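Local coordinates for Lmo0131 protein (Listeria monocytogenes, PDB 4Q6J) that folds as an EAL-domain TIM barrel and may hydrolyse cyclic di-GMP, although its function has not been established, at residues Y20-Q25 with E75-Q80; I36-L41 with G86-S91; Q80-G85 with L116-C121; L122-I127 with L148-S153. One frame throughout, in Å; residues are numbered along the deposited sequence.

Contact 1: Y20-Q25 with E75-Q80. With EDO (1,2-ethanediol), chain L.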
loop_
_atom_site.group_PDB
_atom_site.type_symbol
_atom_site.label_atom_id
_atom_site.label_comp_id
_atom_site.label_asym_id
_atom_site.label_seq_id
_atom_site.Cartn_x
_atom_site.Cartn_y
_atom_site.Cartn_z
ATOM N N TYR B 20 17.741 21.087 11.436
ATOM C CA TYR B 20 16.306 21.249 11.155
ATOM C C TYR B 20 15.821 22.622 11.567
ATOM O O TYR B 20 16.435 23.253 12.414
ATOM C CB TYR B 20 15.479 20.200 11.900
ATOM C CG TYR B 20 15.853 18.763 11.604
ATOM C CD1 TYR B 20 15.459 18.152 10.428
ATOM C CD2 TYR B 20 16.582 18.016 12.509
ATOM C CE1 TYR B 20 15.796 16.844 10.148
ATOM C CE2 TYR B 20 16.922 16.711 12.244
ATOM C CZ TYR B 20 16.523 16.125 11.065
ATOM O OH TYR B 20 16.867 14.821 10.809
ATOM N N LEU B 21 14.731 23.083 10.967
ATOM C CA LEU B 21 14.040 24.283 11.435
ATOM C C LEU B 21 12.597 23.925 11.648
ATOM O O LEU B 21 12.063 23.150 10.902
ATOM C CB LEU B 21 14.083 25.398 10.385
ATOM C CG LEU B 21 15.420 26.008 9.970
ATOM C CD1 LEU B 21 15.205 26.956 8.820
ATOM C CD2 LEU B 21 16.040 26.714 11.134
ATOM N N LEU B 22 11.937 24.490 12.650
ATOM C CA LEU B 22 10.507 24.269 12.747
ATOM C C LEU B 22 9.819 25.535 12.224
ATOM O O LEU B 22 10.070 26.633 12.716
ATOM C CB LEU B 22 10.086 23.953 14.179
ATOM C CG LEU B 22 8.720 23.292 14.318
ATOM C CD1 LEU B 22 8.757 21.934 13.666
ATOM C CD2 LEU B 22 8.257 23.190 15.766
ATOM N N TYR B 23 8.994 25.375 11.189
ATOM C CA TYR B 23 8.195 26.461 10.667
ATOM C C TYR B 23 6.803 26.285 11.212
ATOM O O TYR B 23 6.475 25.212 11.735
ATOM C CB TYR B 23 8.198 26.443 9.141
ATOM C CG TYR B 23 9.429 27.061 8.487
ATOM C CD1 TYR B 23 10.568 27.374 9.235
ATOM C CD2 TYR B 23 9.438 27.354 7.127
ATOM C CE1 TYR B 23 11.674 27.940 8.651
ATOM C CE2 TYR B 23 10.554 27.924 6.523
ATOM C CZ TYR B 23 11.664 28.216 7.290
ATOM O OH TYR B 23 12.767 28.783 6.691
ATOM N N TYR B 24 5.981 27.328 11.079
ATOM C CA TYR B 24 4.656 27.397 11.715
ATOM C C TYR B 24 3.619 27.949 10.755
ATOM O O TYR B 24 3.845 28.988 10.134
ATOM C CB TYR B 24 4.711 28.325 12.934
ATOM C CG TYR B 24 5.697 27.867 13.953
ATOM C CD1 TYR B 24 5.394 26.817 14.805
ATOM C CD2 TYR B 24 6.951 28.457 14.052
ATOM C CE1 TYR B 24 6.302 26.366 15.736
ATOM C CE2 TYR B 24 7.874 28.012 14.991
ATOM C CZ TYR B 24 7.538 26.960 15.823
ATOM O OH TYR B 24 8.428 26.501 16.754
ATOM N N GLN B 25 2.477 27.288 10.639
ATOM C CA GLN B 25 1.411 27.831 9.803
ATOM C C GLN B 25 0.193 28.191 10.681
ATOM O O GLN B 25 -0.331 27.332 11.391
ATOM C CB GLN B 25 1.036 26.869 8.670
ATOM C CG GLN B 25 0.089 27.562 7.690
ATOM C CD GLN B 25 -0.356 26.723 6.494
ATOM O OE1 GLN B 25 -0.571 25.520 6.612
ATOM N NE2 GLN B 25 -0.516 27.371 5.337
ATOM N N GLU B 75 10.918 19.056 20.958
ATOM C CA GLU B 75 11.594 19.972 21.858
ATOM C C GLU B 75 11.491 21.438 21.446
ATOM O O GLU B 75 11.272 22.312 22.277
ATOM C CB GLU B 75 13.036 19.539 22.031
ATOM C CG GLU B 75 13.048 18.123 22.479
ATOM C CD GLU B 75 14.421 17.569 22.763
ATOM O OE1 GLU B 75 15.397 18.359 22.828
ATOM O OE2 GLU B 75 14.511 16.327 22.931
ATOM N N THR B 76 11.661 21.688 20.157
ATOM C CA THR B 76 11.502 23.014 19.605
ATOM C C THR B 76 10.082 23.522 19.845
ATOM O O THR B 76 9.893 24.668 20.238
ATOM C CB THR B 76 11.767 23.000 18.109
ATOM O OG1 THR B 76 13.052 22.459 17.905
ATOM C CG2 THR B 76 11.715 24.385 17.530
ATOM N N ALA B 77 9.091 22.662 19.629
ATOM C CA ALA B 77 7.694 23.063 19.818
ATOM C C ALA B 77 7.409 23.380 21.284
ATOM O O ALA B 77 6.753 24.363 21.600
ATOM C CB ALA B 77 6.738 21.997 19.322
ATOM N N ILE B 78 7.901 22.546 22.178
ATOM C CA ILE B 78 7.660 22.762 23.594
ATOM C C ILE B 78 8.255 24.090 24.072
ATOM O O ILE B 78 7.628 24.840 24.807
ATOM C CB ILE B 78 8.182 21.573 24.402
ATOM C CG1 ILE B 78 7.225 20.399 24.198
ATOM C CG2 ILE B 78 8.362 21.944 25.859
ATOM C CD1 ILE B 78 7.713 19.093 24.720
ATOM N N LYS B 79 9.470 24.390 23.637
ATOM C CA LYS B 79 10.078 25.660 23.978
ATOM C C LYS B 79 9.228 26.818 23.459
ATOM O O LYS B 79 8.973 27.791 24.161
ATOM C CB LYS B 79 11.478 25.721 23.379
ATOM C CG LYS B 79 12.466 24.814 24.065
ATOM C CD LYS B 79 13.647 24.517 23.138
ATOM C CE LYS B 79 14.813 23.854 23.846
ATOM N NZ LYS B 79 14.345 22.970 24.927
ATOM N N GLN B 80 8.793 26.704 22.213
ATOM C CA GLN B 80 7.990 27.748 21.589
ATOM C C GLN B 80 6.631 28.013 22.275
ATOM O O GLN B 80 6.189 29.159 22.374
ATOM C CB GLN B 80 7.766 27.413 20.131
ATOM C CG GLN B 80 7.238 28.586 19.317
ATOM C CD GLN B 80 8.077 29.838 19.473
ATOM O OE1 GLN B 80 7.736 30.746 20.223
ATOM N NE2 GLN B 80 9.184 29.884 18.758
HETATM C C1 EDO L . -2.078 26.073 0.813
HETATM O O1 EDO L . -3.264 26.827 1.075
HETATM C C2 EDO L . -1.517 25.459 2.075
HETATM O O2 EDO L . -1.076 26.468 2.980
HETATM O O HOH W 1 10.463 27.771 17.462
#
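Leu22 and Tyr24 reach from the strand 20-25 to the helix 75-80, and the two meet Thr76, Ala77 and Gln80. Leu22 touches with two parts: CB lies 3.8 Å from Thr76 CG2, while CD2, at the end of the branch, comes to 4.0 Å from Ala77 CB. Alanine suits this turn of the helix because its small methyl lets the leucine branch come close to the backbone. Thr76 is turned with OG1 beside its backbone N (chi1 -56°), where the hydroxyl is hydrogen-bonded to Phe72 O one helical turn back; the methyl CG2 is thereby given to the strand. Tyr24 makes contact through its polar tip, with OH 3.5 Å from Gln80 CG. The tyrosine ring and the glutamine amide stand nearly perpendicular, their planes 88° apart, and a water in the plane of the ring joins them. It lies 2.5 Å from Tyr24 OH and accepts a bond of 2.8 Å from Gln80 NE2, so the phenol and the amide NH2 share one water in a mostly apolar interface. This is strand-on-helix packing in the wall of the EAL barrel, whose strand 20-29 runs antiparallel to its neighbour 35-45 where a classical TIM barrel is all parallel. Further out, Phe72 and Val73 of the same helix also touch Leu22, and Phe38 of the adjoining strand packs on Tyr24. Gln25, next along, makes no contact with the helix: its amide is hydrogen-bonded to Gln232 and Ser237, and NE2 also donates to O2 of a bound 1,2-ethanediol at 2.6 Å.

Contact 2: I36-L41 with G86-S91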
loop_
_atom_site.group_PDB
_atom_site.type_symbol
_atom_site.label_atom_id
_atom_site.label_comp_id
_atom_site.label_asym_id
_atom_site.label_seq_id
_atom_site.Cartn_x
_atom_site.Cartn_y
_atom_site.Cartn_z
ATOM N N ILE B 36 -5.540 31.248 16.504
ATOM C CA ILE B 36 -5.707 30.499 17.759
ATOM C C ILE B 36 -4.511 29.557 18.090
ATOM O O ILE B 36 -4.359 29.098 19.227
ATOM C CB ILE B 36 -7.113 29.778 17.861
ATOM C CG1 ILE B 36 -7.382 28.914 16.656
ATOM C CG2 ILE B 36 -8.276 30.792 18.043
ATOM C CD1 ILE B 36 -6.677 27.657 16.732
ATOM N N GLY B 37 -3.680 29.295 17.081
ATOM C CA GLY B 37 -2.536 28.414 17.232
ATOM C C GLY B 37 -1.825 28.190 15.919
ATOM O O GLY B 37 -2.129 28.831 14.928
ATOM N N PHE B 38 -0.869 27.274 15.913
ATOM C CA PHE B 38 -0.041 27.039 14.730
ATOM C C PHE B 38 0.126 25.563 14.489
ATOM O O PHE B 38 0.122 24.767 15.428
ATOM C CB PHE B 38 1.354 27.661 14.905
ATOM C CG PHE B 38 1.321 29.126 15.298
ATOM C CD1 PHE B 38 1.256 29.496 16.630
ATOM C CD2 PHE B 38 1.317 30.125 14.332
ATOM C CE1 PHE B 38 1.200 30.843 16.986
ATOM C CE2 PHE B 38 1.262 31.467 14.682
ATOM C CZ PHE B 38 1.202 31.818 15.996
ATOM N N GLU B 39 0.296 25.198 13.225
ATOM C CA GLU B 39 0.854 23.884 12.904
ATOM C C GLU B 39 2.394 23.944 12.740
ATOM O O GLU B 39 2.918 24.732 11.930
ATOM C CB GLU B 39 0.265 23.293 11.638
ATOM C CG GLU B 39 1.004 21.994 11.346
ATOM C CD GLU B 39 0.608 21.332 10.081
ATOM O OE1 GLU B 39 -0.263 21.872 9.378
ATOM O OE2 GLU B 39 1.161 20.259 9.792
ATOM N N GLY B 40 3.109 23.103 13.486
ATOM C CA GLY B 40 4.547 23.061 13.369
ATOM C C GLY B 40 4.879 22.195 12.176
ATOM O O GLY B 40 4.347 21.103 12.023
ATOM N N LEU B 41 5.763 22.685 11.325
ATOM C CA LEU B 41 6.099 21.971 10.114
ATOM C C LEU B 41 7.600 21.939 9.995
ATOM O O LEU B 41 8.185 22.978 9.795
ATOM C CB LEU B 41 5.507 22.717 8.935
ATOM C CG LEU B 41 4.001 22.557 8.827
ATOM C CD1 LEU B 41 3.359 23.605 7.913
ATOM C CD2 LEU B 41 3.707 21.143 8.346
ATOM N N GLY B 86 1.117 30.536 26.791
ATOM C CA GLY B 86 -0.089 29.730 26.806
ATOM C C GLY B 86 -1.153 30.325 25.936
ATOM O O GLY B 86 -2.270 29.852 25.933
ATOM N N ARG B 87 -0.801 31.359 25.188
ATOM C CA ARG B 87 -1.781 32.091 24.408
ATOM C C ARG B 87 -2.055 31.416 23.095
ATOM O O ARG B 87 -3.056 31.698 22.457
ATOM C CB ARG B 87 -1.323 33.523 24.165
ATOM C CG ARG B 87 -1.047 34.263 25.448
ATOM C CD ARG B 87 -0.456 35.647 25.203
ATOM N NE ARG B 87 0.958 35.606 24.846
ATOM C CZ ARG B 87 1.457 36.070 23.707
ATOM N NH1 ARG B 87 0.659 36.643 22.805
ATOM N NH2 ARG B 87 2.761 35.980 23.479
ATOM N N PHE B 88 -1.175 30.509 22.694
ATOM C CA PHE B 88 -1.311 29.839 21.397
ATOM C C PHE B 88 -1.005 28.352 21.519
ATOM O O PHE B 88 -0.092 27.978 22.238
ATOM C CB PHE B 88 -0.375 30.488 20.360
ATOM C CG PHE B 88 -0.680 31.936 20.100
ATOM C CD1 PHE B 88 -1.701 32.301 19.236
ATOM C CD2 PHE B 88 0.046 32.938 20.715
ATOM C CE1 PHE B 88 -1.988 33.620 19.007
ATOM C CE2 PHE B 88 -0.240 34.258 20.469
ATOM C CZ PHE B 88 -1.266 34.592 19.613
ATOM N N SER B 89 -1.762 27.511 20.806
ATOM C CA SER B 89 -1.412 26.091 20.666
ATOM C C SER B 89 -0.442 25.868 19.518
ATOM O O SER B 89 -0.415 26.627 18.569
ATOM C CB SER B 89 -2.648 25.207 20.492
ATOM O OG SER B 89 -3.216 25.394 19.219
ATOM N N ILE B 90 0.391 24.842 19.642
ATOM C CA ILE B 90 1.275 24.438 18.554
ATOM C C ILE B 90 1.185 22.929 18.385
ATOM O O ILE B 90 1.301 22.193 19.356
ATOM C CB ILE B 90 2.741 24.863 18.797
ATOM C CG1 ILE B 90 2.837 26.393 18.900
ATOM C CG2 ILE B 90 3.648 24.319 17.682
ATOM C CD1 ILE B 90 4.234 26.931 19.027
ATOM N N SER B 91 0.961 22.476 17.155
ATOM C CA SER B 91 0.930 21.031 16.873
ATOM C C SER B 91 2.270 20.496 16.374
ATOM O O SER B 91 3.046 21.239 15.772
ATOM C CB SER B 91 -0.163 20.672 15.866
ATOM O OG SER B 91 0.111 21.257 14.627
HETATM O O HOH W 2 -5.570 29.634 21.478
HETATM O O HOH W 3 -2.378 24.099 17.356
HETATM O O HOH W 4 1.989 19.513 13.385
#
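Phe38 and Ser89 join two parallel neighbours of the EAL barrel, strands 35-45 and 89-95. The tight part is the ladder: Phe38 N donates to Ser89 O at 2.8 Å, Ser91 N to Phe38 O at 3.0 Å, and Gly40 N to Ser91 O at the same length. Glycine suits position 37, for Gly37 CA lies only 3.1 Å from Ser89 O and Ser89 OG fills the side to which a side chain would point. Glu39 and Ser91 put their side chains on the same face, Ser91 OG lying against Glu39 CA and CG; Glu39 opens a Glu-Gly-Leu sequence matching the EAL signature, and its OE1 is hydrogen-bonded to Gln232. Toward the start of the strands, Phe38 directs its ring atom CE1 at Phe88 CB, 3.7 Å away. The two rings meet obliquely, their planes inclined by 52°, and Val252, the C-terminal residue, touches both.

The join is looser at Ile36, where strand 35-45 carries a classic beta bulge: Ile36 and Gly37 both face Lys27 of strand 20-29. Ser89 N reaches Ile36 O only through a weak bond of 3.4 Å, and a water donates to that carbonyl and, weakly, to Arg87 O. Another water bridges the far end, accepting from Ser91 OG at 2.8 Å and donating to Gly40 O at 3.2 Å.

Contact 3: Q80-G85 with L116-C121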
loop_
_atom_site.group_PDB
_atom_site.type_symbol
_atom_site.label_atom_id
_atom_site.label_comp_id
_atom_site.label_asym_id
_atom_site.label_seq_id
_atom_site.Cartn_x
_atom_site.Cartn_y
_atom_site.Cartn_z
ATOM N N GLN B 80 8.793 26.704 22.213
ATOM C CA GLN B 80 7.990 27.748 21.589
ATOM C C GLN B 80 6.631 28.013 22.275
ATOM O O GLN B 80 6.189 29.159 22.374
ATOM C CB GLN B 80 7.766 27.413 20.131
ATOM C CG GLN B 80 7.238 28.586 19.317
ATOM C CD GLN B 80 8.077 29.838 19.473
ATOM O OE1 GLN B 80 7.736 30.746 20.223
ATOM N NE2 GLN B 80 9.184 29.884 18.758
ATOM N N ILE B 81 5.964 26.953 22.713
ATOM C CA ILE B 81 4.700 27.064 23.424
ATOM C C ILE B 81 4.959 27.768 24.737
ATOM O O ILE B 81 4.218 28.681 25.108
ATOM C CB ILE B 81 4.119 25.685 23.695
ATOM C CG1 ILE B 81 3.672 25.031 22.398
ATOM C CG2 ILE B 81 2.954 25.769 24.649
ATOM C CD1 ILE B 81 3.401 23.546 22.572
ATOM N N ASN B 82 6.014 27.342 25.437
ATOM C CA ASN B 82 6.390 27.967 26.712
ATOM C C ASN B 82 6.604 29.449 26.561
ATOM O O ASN B 82 6.157 30.214 27.390
ATOM C CB ASN B 82 7.652 27.346 27.326
ATOM C CG ASN B 82 7.411 25.961 27.872
ATOM O OD1 ASN B 82 6.273 25.536 28.093
ATOM N ND2 ASN B 82 8.490 25.250 28.103
ATOM N N GLN B 83 7.279 29.847 25.490
ATOM C CA GLN B 83 7.504 31.265 25.232
ATOM C C GLN B 83 6.213 32.084 25.060
ATOM O O GLN B 83 6.158 33.219 25.495
ATOM C CB GLN B 83 8.442 31.484 24.040
ATOM C CG GLN B 83 8.950 32.905 23.928
ATOM C CD GLN B 83 8.166 33.776 22.948
ATOM O OE1 GLN B 83 8.405 34.985 22.836
ATOM N NE2 GLN B 83 7.242 33.166 22.228
ATOM N N LEU B 84 5.188 31.508 24.444
ATOM C CA LEU B 84 4.000 32.266 24.070
ATOM C C LEU B 84 3.002 32.348 25.198
ATOM O O LEU B 84 1.859 32.714 24.988
ATOM C CB LEU B 84 3.334 31.690 22.816
ATOM C CG LEU B 84 4.204 31.872 21.570
ATOM C CD1 LEU B 84 3.753 30.992 20.424
ATOM C CD2 LEU B 84 4.220 33.318 21.146
ATOM N N GLY B 85 3.424 31.995 26.393
ATOM C CA GLY B 85 2.621 32.275 27.554
ATOM C C GLY B 85 1.280 31.578 27.598
ATOM O O GLY B 85 0.401 31.973 28.351
ATOM N N LEU B 116 6.971 20.933 29.443
ATOM C CA LEU B 116 5.976 21.778 28.835
ATOM C C LEU B 116 5.168 22.413 29.937
ATOM O O LEU B 116 4.577 21.726 30.746
ATOM C CB LEU B 116 5.093 21.001 27.882
ATOM C CG LEU B 116 3.971 21.797 27.232
ATOM C CD1 LEU B 116 4.502 23.041 26.553
ATOM C CD2 LEU B 116 3.255 20.900 26.239
ATOM N N LYS B 117 5.166 23.732 29.987
ATOM C CA LYS B 117 4.467 24.398 31.069
ATOM C C LYS B 117 2.963 24.500 30.784
ATOM O O LYS B 117 2.171 24.619 31.706
ATOM C CB LYS B 117 5.095 25.779 31.366
ATOM C CG LYS B 117 6.568 25.708 31.775
ATOM C CD LYS B 117 6.768 24.472 32.650
ATOM C CE LYS B 117 8.129 24.396 33.302
ATOM N NZ LYS B 117 8.355 25.539 34.215
ATOM N N TYR B 118 2.590 24.429 29.507
ATOM C CA TYR B 118 1.210 24.584 29.054
ATOM C C TYR B 118 0.783 23.382 28.221
ATOM O O TYR B 118 0.629 23.489 27.009
ATOM C CB TYR B 118 1.065 25.862 28.219
ATOM C CG TYR B 118 1.710 27.025 28.899
ATOM C CD1 TYR B 118 1.211 27.497 30.116
ATOM C CD2 TYR B 118 2.841 27.630 28.373
ATOM C CE1 TYR B 118 1.814 28.546 30.785
ATOM C CE2 TYR B 118 3.461 28.698 29.031
ATOM C CZ TYR B 118 2.929 29.153 30.242
ATOM O OH TYR B 118 3.523 30.196 30.904
ATOM N N PRO B 119 0.578 22.243 28.882
ATOM C CA PRO B 119 0.262 21.008 28.167
ATOM C C PRO B 119 -0.986 21.136 27.299
ATOM O O PRO B 119 -1.032 20.525 26.227
ATOM C CB PRO B 119 0.057 19.997 29.294
ATOM C CG PRO B 119 -0.134 20.808 30.519
ATOM C CD PRO B 119 0.687 22.018 30.329
ATOM N N GLU B 120 -1.957 21.945 27.728
ATOM C CA GLU B 120 -3.170 22.156 26.958
ATOM C C GLU B 120 -2.931 22.875 25.604
ATOM O O GLU B 120 -3.813 22.894 24.733
ATOM C CB GLU B 120 -4.217 22.897 27.804
ATOM C CG GLU B 120 -4.084 24.416 27.883
ATOM C CD GLU B 120 -3.063 24.908 28.905
ATOM O OE1 GLU B 120 -2.478 24.072 29.609
ATOM O OE2 GLU B 120 -2.835 26.138 28.997
ATOM N N CYS B 121 -1.741 23.450 25.429
ATOM C CA CYS B 121 -1.402 24.156 24.206
ATOM C C CYS B 121 -0.582 23.313 23.234
ATOM O O CYS B 121 -0.124 23.818 22.223
ATOM C CB CYS B 121 -0.642 25.410 24.540
ATOM S SG CYS B 121 -1.649 26.558 25.460
HETATM O O HOH W 5 5.861 31.251 30.005
#
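Ile81 and Asn82, in the last turn of helix 66-83, pack against the loop 116-121 that leads from helix 102-115 into strand 122-127. Two successive alpha-to-beta connections of the TIM barrel are thus joined side by side. The apolar part centres on Ile81 CG2. This methyl, on the branched CB of isoleucine, lies 3.6 Å from Cys121 CB, 3.7 Å from Leu116 CD1 and 4.0 Å from Tyr118 CB, so one short branch serves three partners; small Cys121 lets the helix approach. Strand residues Ile90 and Leu122 also touch Ile81.

The direct polar link belongs to Asn82. Its OD1 accepts from Lys117 N at 2.8 Å in a nearly straight bond (168°), the donor lying somewhat off the amide plane. A chi1 of -72° sets CG beside the backbone N, and from there OD1 faces the loop, while ND2 is hydrogen-bonded to His115 O. An asparagine suits the place because donor and acceptor of a single side chain grip the backbone where helix 102-115 ends.

Aromatic packing closes the outer side. Tyr118 has Gly85 C over one face, offset toward the rim, and its own neighbour Lys117 CB over the centre of the other. Gly85 has a positive phi (63°), a conformation that comes easily to glycine. The ring edge is turned to the last helical turn, with CE2 3.5 Å from Asn82 O. One water in the ring plane completes the join, donating to Asn82 O at 2.8 Å and lying 2.7 Å from Tyr118 OH.

Contact 4: L122-I127 with L148-S153. With EDO (1,2-ethanediol), chain N.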
loop_
_atom_site.group_PDB
_atom_site.type_symbol
_atom_site.label_atom_id
_atom_site.label_comp_id
_atom_site.label_asym_id
_atom_site.label_seq_id
_atom_site.Cartn_x
_atom_site.Cartn_y
_atom_site.Cartn_z
ATOM N N LEU B 122 -0.367 22.040 23.553
ATOM C CA LEU B 122 0.257 21.126 22.589
ATOM C C LEU B 122 -0.809 20.261 21.965
ATOM O O LEU B 122 -1.717 19.811 22.644
ATOM C CB LEU B 122 1.358 20.234 23.200
ATOM C CG LEU B 122 2.061 19.219 22.278
ATOM C CD1 LEU B 122 3.159 19.894 21.506
ATOM C CD2 LEU B 122 2.618 18.091 23.104
ATOM N N GLU B 123 -0.647 20.033 20.659
ATOM C CA GLU B 123 -1.474 19.129 19.875
ATOM C C GLU B 123 -0.560 18.103 19.173
ATOM O O GLU B 123 0.382 18.474 18.494
ATOM C CB GLU B 123 -2.275 19.939 18.855
ATOM C CG GLU B 123 -2.960 19.118 17.802
ATOM C CD GLU B 123 -3.762 20.012 16.830
ATOM O OE1 GLU B 123 -4.427 20.942 17.324
ATOM O OE2 GLU B 123 -3.717 19.812 15.593
ATOM N N ILE B 124 -0.824 16.822 19.400
ATOM C CA ILE B 124 -0.196 15.762 18.623
ATOM C C ILE B 124 -1.062 15.524 17.413
ATOM O O ILE B 124 -2.218 15.162 17.548
ATOM C CB ILE B 124 -0.094 14.451 19.409
ATOM C CG1 ILE B 124 0.929 14.579 20.543
ATOM C CG2 ILE B 124 0.259 13.286 18.491
ATOM C CD1 ILE B 124 1.011 13.355 21.434
ATOM N N GLU B 125 -0.492 15.762 16.235
ATOM C CA GLU B 125 -1.178 15.549 14.976
ATOM C C GLU B 125 -0.684 14.252 14.342
ATOM O O GLU B 125 0.478 14.125 13.974
ATOM C CB GLU B 125 -0.966 16.722 14.027
ATOM C CG GLU B 125 -1.440 16.378 12.642
ATOM C CD GLU B 125 -1.355 17.520 11.666
ATOM O OE1 GLU B 125 -1.175 18.667 12.078
ATOM O OE2 GLU B 125 -1.482 17.272 10.454
ATOM N N ILE B 126 -1.569 13.276 14.242
ATOM C CA ILE B 126 -1.209 11.945 13.781
ATOM C C ILE B 126 -1.119 11.966 12.260
ATOM O O ILE B 126 -2.073 12.366 11.584
ATOM C CB ILE B 126 -2.236 10.867 14.262
ATOM C CG1 ILE B 126 -2.428 10.941 15.777
ATOM C CG2 ILE B 126 -1.822 9.462 13.802
ATOM C CD1 ILE B 126 -3.610 10.184 16.257
ATOM N N ILE B 127 0.033 11.569 11.735
ATOM C CA ILE B 127 0.267 11.554 10.301
ATOM C C ILE B 127 0.619 10.133 9.813
ATOM O O ILE B 127 0.598 9.186 10.606
ATOM C CB ILE B 127 1.335 12.613 9.858
ATOM C CG1 ILE B 127 2.733 12.280 10.384
ATOM C CG2 ILE B 127 0.909 13.982 10.255
ATOM C CD1 ILE B 127 3.812 12.943 9.596
ATOM N N LEU B 148 -2.411 14.527 30.532
ATOM C CA LEU B 148 -1.661 15.706 30.936
ATOM C C LEU B 148 -2.329 17.005 30.451
ATOM O O LEU B 148 -2.019 18.098 30.925
ATOM C CB LEU B 148 -0.214 15.606 30.424
ATOM C CG LEU B 148 0.617 14.407 30.909
ATOM C CD1 LEU B 148 1.878 14.208 30.062
ATOM C CD2 LEU B 148 0.957 14.517 32.406
ATOM N N GLY B 149 -3.243 16.885 29.502
ATOM C CA GLY B 149 -3.959 18.043 28.995
ATOM C C GLY B 149 -3.781 18.245 27.507
ATOM O O GLY B 149 -4.485 19.045 26.903
ATOM N N VAL B 150 -2.826 17.512 26.936
ATOM C CA VAL B 150 -2.480 17.526 25.509
ATOM C C VAL B 150 -3.651 17.133 24.605
ATOM O O VAL B 150 -4.419 16.204 24.914
ATOM C CB VAL B 150 -1.282 16.565 25.277
ATOM C CG1 VAL B 150 -0.890 16.441 23.794
ATOM C CG2 VAL B 150 -0.104 17.031 26.082
ATOM N N LYS B 151 -3.776 17.843 23.488
ATOM C CA LYS B 151 -4.790 17.517 22.472
ATOM C C LYS B 151 -4.252 16.591 21.364
ATOM O O LYS B 151 -3.037 16.472 21.168
ATOM C CB LYS B 151 -5.358 18.797 21.877
ATOM C CG LYS B 151 -5.904 19.699 22.903
ATOM C CD LYS B 151 -7.266 19.238 23.331
ATOM C CE LYS B 151 -7.905 20.211 24.332
ATOM N NZ LYS B 151 -9.322 19.826 24.690
ATOM N N VAL B 152 -5.173 15.936 20.665
ATOM C CA VAL B 152 -4.840 14.971 19.616
ATOM C C VAL B 152 -5.654 15.216 18.336
ATOM O O VAL B 152 -6.878 15.280 18.364
ATOM C CB VAL B 152 -5.095 13.529 20.098
ATOM C CG1 VAL B 152 -4.936 12.533 18.942
ATOM C CG2 VAL B 152 -4.151 13.187 21.238
ATOM N N SER B 153 -4.963 15.400 17.219
ATOM C CA SER B 153 -5.646 15.552 15.951
ATOM C C SER B 153 -5.179 14.490 14.972
ATOM O O SER B 153 -4.259 13.757 15.250
ATOM C CB SER B 153 -5.403 16.939 15.369
ATOM O OG SER B 153 -4.046 17.143 15.140
HETATM C C1 EDO N . -7.222 22.866 16.188
HETATM O O1 EDO N . -6.049 22.198 15.698
HETATM C C2 EDO N . -6.953 24.342 16.429
HETATM O O2 EDO N . -6.755 25.021 15.186
#
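Glu123 and Ser153 point to the same face of the parallel strands 122-127 and 151-154, and their side chains meet across it. Glu123 stretches out with CG anti to its backbone N (chi1 168°). Ser153 OG donates to Glu123 OE2 at 2.7 Å, meeting it from above the carboxylate plane, 43° out of it. The same hydroxyl lies 3.3 Å from Glu125 CB, so a residue as small as serine fits between two long acids. Glu123 OE1 accepts from O1 of a 1,2-ethanediol, probably from the crystallisation liquor, at 2.6 Å; Lys27 NZ, hydrogen-bonded to that diol, also makes a long, weak ion pair with Glu123 OE1.

Apolar side chains make up the rest. Leu122 and Val150 lie side by side and point the same way, Leu122 CD2 to Val150 CG1 at 3.9 Å. Ile126 and Val152 instead slant across each other, Ile126 CD1 reaching Val152 CG1 at 3.8 Å. Ile124 suits a strand whose outer side is covered by helix 102-115, where it touches Met105 and Leu108. Strand 122-127, helix 136-146 and strand 151-154 form a beta-alpha-beta crossover, and Gly149 ends the helix in a Schellman motif.

Four backbone bonds bind the strands, the shortest from Ser153 N to Ile124 O at 2.8 Å. Chemically the pairing is two-sided: apolar side chains pack between the strands and, through Ile124, onto helix 102-115, while on the polar face the Ser153 hydroxyl probably helps stabilise the buried Glu123 carboxylate.

How the contacts relate
Contacts 2 and 4 are buried strand pairs of one barrel sheet, linked through neighbouring strands 89-95 and 122-127; both rest on parallel backbone ladders, with acids and serines, and in contact 4 also a lysine, on one face and mainly apolar side chains on the other. Contacts 1 and 3 share Gln80 and use successive parts of helix 66-83. Contact 1, itself buried, sets the helix on the antiparallel strand by side chains and a water, whereas contact 3, farther out and partly exposed, joins the helix end to a loop through an asparagine bond and a tyrosine. Contact 3 meets the sheet too: Cys121 O lies 2.8 Å from Ile90 N, a probable hydrogen bond to contact 2.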